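PDB 1QN2: cytochrome CH from Methylobacterium extorquens, which probably carries electrons as a small class I c-type cytochrome, using a covalently bound heme c and serving the respiratory chain of a methylotrophic bacterium. Local coordinates for residues G26-G31 with G40-A45. Residues are numbered along the deposited sequence; the frame is centred on the assembly and turned at random.
Sequences GPTLKG and GADGYA. With HEC (heme c), chain D.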
loop_
_atom_site.group_PDB
_atom_site.type_symbol
_atom_site.label_atom_id
_atom_site.label_comp_id
_atom_site.label_asym_id
_atom_site.label_seq_id
_atom_site.Cartn_x
_atom_site.Cartn_y
_atom_site.Cartn_z
ATOM N N GLY A 26 -0.430 -8.756 -6.672
ATOM C CA GLY A 26 -0.760 -8.086 -5.429
ATOM C C GLY A 26 -2.260 -7.908 -5.295
ATOM O O GLY A 26 -3.019 -8.074 -6.257
ATOM N N PRO A 27 -2.736 -7.579 -4.092
ATOM C CA PRO A 27 -4.194 -7.457 -3.934
ATOM C C PRO A 27 -4.722 -6.149 -4.511
ATOM O O PRO A 27 -3.951 -5.229 -4.776
ATOM C CB PRO A 27 -4.342 -7.411 -2.396
ATOM C CG PRO A 27 -3.106 -6.636 -1.994
ATOM C CD PRO A 27 -2.020 -7.282 -2.842
ATOM N N THR A 28 -6.044 -6.091 -4.681
ATOM C CA THR A 28 -6.625 -4.824 -5.200
ATOM C C THR A 28 -6.495 -3.799 -4.043
ATOM O O THR A 28 -6.611 -4.233 -2.890
ATOM C CB THR A 28 -8.131 -5.010 -5.483
ATOM O OG1 THR A 28 -8.739 -3.726 -5.689
ATOM C CG2 THR A 28 -8.809 -5.694 -4.307
ATOM N N LEU A 29 -6.242 -2.542 -4.365
ATOM C CA LEU A 29 -6.086 -1.507 -3.342
ATOM C C LEU A 29 -7.361 -0.713 -3.147
ATOM O O LEU A 29 -7.375 0.342 -2.502
ATOM C CB LEU A 29 -4.931 -0.570 -3.727
ATOM C CG LEU A 29 -3.585 -1.311 -3.736
ATOM C CD1 LEU A 29 -2.416 -0.386 -3.959
ATOM C CD2 LEU A 29 -3.440 -2.134 -2.456
ATOM N N LYS A 30 -8.470 -1.210 -3.693
ATOM C CA LYS A 30 -9.720 -0.456 -3.512
ATOM C C LYS A 30 -10.075 -0.357 -2.036
ATOM O O LYS A 30 -10.148 -1.366 -1.334
ATOM C CB LYS A 30 -10.850 -1.103 -4.301
ATOM C CG LYS A 30 -12.207 -0.409 -4.185
ATOM C CD LYS A 30 -13.243 -1.172 -5.002
ATOM C CE LYS A 30 -14.658 -0.695 -4.732
ATOM N NZ LYS A 30 -15.671 -1.732 -5.085
ATOM N N GLY A 31 -10.292 0.871 -1.576
ATOM C CA GLY A 31 -10.655 1.115 -0.197
ATOM C C GLY A 31 -9.635 0.666 0.826
ATOM O O GLY A 31 -9.972 0.309 1.957
ATOM N N GLY A 40 -8.658 -7.929 3.801
ATOM C CA GLY A 40 -9.631 -7.882 2.719
ATOM C C GLY A 40 -9.175 -8.249 1.325
ATOM O O GLY A 40 -8.679 -9.345 1.068
ATOM N N ALA A 41 -9.350 -7.329 0.378
ATOM C CA ALA A 41 -8.940 -7.598 -0.993
ATOM C C ALA A 41 -9.625 -8.827 -1.563
ATOM O O ALA A 41 -8.993 -9.696 -2.169
ATOM C CB ALA A 41 -7.431 -7.719 -1.092
ATOM N N ASP A 42 -10.940 -8.910 -1.377
ATOM C CA ASP A 42 -11.706 -10.041 -1.888
ATOM C C ASP A 42 -10.961 -11.355 -1.730
ATOM O O ASP A 42 -10.680 -12.038 -2.721
ATOM C CB ASP A 42 -12.036 -9.814 -3.375
ATOM C CG ASP A 42 -12.755 -8.500 -3.606
ATOM O OD1 ASP A 42 -13.677 -8.177 -2.827
ATOM O OD2 ASP A 42 -12.398 -7.783 -4.566
ATOM N N GLY A 43 -10.640 -11.742 -0.500
ATOM C CA GLY A 43 -9.960 -13.004 -0.307
ATOM C C GLY A 43 -8.577 -13.150 -0.899
ATOM O O GLY A 43 -8.203 -14.244 -1.341
ATOM N N TYR A 44 -7.783 -12.079 -0.928
ATOM C CA TYR A 44 -6.418 -12.267 -1.503
ATOM C C TYR A 44 -5.615 -13.104 -0.487
ATOM O O TYR A 44 -5.920 -13.000 0.700
ATOM C CB TYR A 44 -5.765 -10.893 -1.661
ATOM C CG TYR A 44 -4.324 -10.934 -2.097
ATOM C CD1 TYR A 44 -3.975 -11.056 -3.437
ATOM C CD2 TYR A 44 -3.302 -10.922 -1.150
ATOM C CE1 TYR A 44 -2.659 -11.119 -3.829
ATOM C CE2 TYR A 44 -1.987 -10.986 -1.534
ATOM C CZ TYR A 44 -1.665 -11.090 -2.869
ATOM O OH TYR A 44 -0.352 -11.163 -3.262
ATOM N N ALA A 45 -4.657 -13.894 -0.940
ATOM C CA ALA A 45 -3.852 -14.733 -0.051
ATOM C C ALA A 45 -2.667 -13.957 0.516
ATOM O O ALA A 45 -1.583 -13.995 -0.056
ATOM C CB ALA A 45 -3.349 -15.953 -0.821
HETATM FE FE HEC D . 2.065 -3.635 -2.783
HETATM C CHA HEC D . 0.431 -5.367 -0.315
HETATM C CHB HEC D . 0.646 -0.703 -1.662
HETATM C CHC HEC D . 4.216 -1.821 -4.791
HETATM C CHD HEC D . 3.030 -6.504 -4.259
HETATM N NA HEC D . 0.736 -3.122 -1.265
HETATM C C1A HEC D . 0.210 -3.996 -0.337
HETATM C C2A HEC D . -0.538 -3.245 0.523
HETATM C C3A HEC D . -0.483 -1.938 0.150
HETATM C C4A HEC D . 0.317 -1.858 -0.969
HETATM C CMA HEC D . -1.236 -0.873 0.940
HETATM C CAA HEC D . -1.324 -3.759 1.705
HETATM C CBA HEC D . -2.755 -4.055 1.254
HETATM C CGA HEC D . -3.609 -4.783 2.285
HETATM O O1A HEC D . -3.310 -4.805 3.505
HETATM O O2A HEC D . -4.815 -4.997 1.981
HETATM N NB HEC D . 2.351 -1.618 -3.205
HETATM C C1B HEC D . 1.615 -0.608 -2.642
HETATM C C2B HEC D . 1.930 0.537 -3.336
HETATM C C3B HEC D . 3.006 0.269 -4.151
HETATM C C4B HEC D . 3.222 -1.104 -4.120
HETATM C CMB HEC D . 1.423 1.960 -3.161
HETATM C CAB HEC D . 3.722 1.243 -4.853
HETATM C CBB HEC D . 4.526 2.173 -4.187
HETATM N NC HEC D . 3.437 -4.092 -4.259
HETATM C C1C HEC D . 4.156 -3.195 -5.000
HETATM C C2C HEC D . 4.786 -3.931 -5.979
HETATM C C3C HEC D . 4.436 -5.252 -5.858
HETATM C C4C HEC D . 3.611 -5.349 -4.757
HETATM C CMC HEC D . 5.699 -3.563 -7.136
HETATM C CAC HEC D . 4.863 -6.293 -6.688
HETATM C CBC HEC D . 6.206 -6.538 -6.991
HETATM N ND HEC D . 1.755 -5.628 -2.353
HETATM C C1D HEC D . 2.310 -6.623 -3.089
HETATM C C2D HEC D . 2.003 -7.801 -2.438
HETATM C C3D HEC D . 1.259 -7.485 -1.349
HETATM C C4D HEC D . 1.109 -6.124 -1.259
HETATM C CMD HEC D . 2.330 -9.250 -2.746
HETATM C CAD HEC D . 0.741 -8.464 -0.311
HETATM C CBD HEC D . 1.831 -8.373 0.774
HETATM C CGD HEC D . 1.738 -9.492 1.807
HETATM O O1D HEC D . 2.679 -9.563 2.645
HETATM O O2D HEC D . 0.748 -10.249 1.893
#
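Thr28 OG1 is gripped twice: it accepts the backbone N-H of Lys30 in an ST turn (3.2 Å, 166° at the hydrogen) and makes a weak hydrogen bond to Asn19 O. Thr28 CG2, set between the backbone N and the carbonyl carbon, packs against Ala41, 3.8 Å from its CA. Beside this, Pro27 CB and Ala41 CB press together at 3.4 Å, tighter than a usual carbon contact. Pro27 CB also sits over the face of Tyr44 in a CH-pi contact, 3.9 Å from the ring centroid and 23° off its normal. The proline nitrogen lies above the same ring, offset toward the rim, while Pro27 CD comes within 3.6 Å of HEC C3D, so the proline packs against both the tyrosine and the porphyrin. Tyr44 reaches the heme too, its OH 3.3 Å from the methyl carbon CMD of HEC; that hydroxyl is hydrogen-bonded to Val25 O. No hydrogen bond joins 26-31 directly to 40-45. Asn23 bridges them instead, OD1 taking the N-H of Thr28 and ND2 giving to Ala41 O. Ala41, Asp42 and Gly43 all have left-handed backbone angles, a turn that leads the chain from Ala41 round to Tyr44. Pro27 O accepts from His18 ND1, as in class I cytochromes c, where this bond orients the axial histidine. Both segments belong to the long, strand-free loop region linking helix 4-10 to helix 48-53, and together they wall one side of the heme pocket, with Phe46 meeting Tyr44 edge-to-face just ahead of helix 48-53.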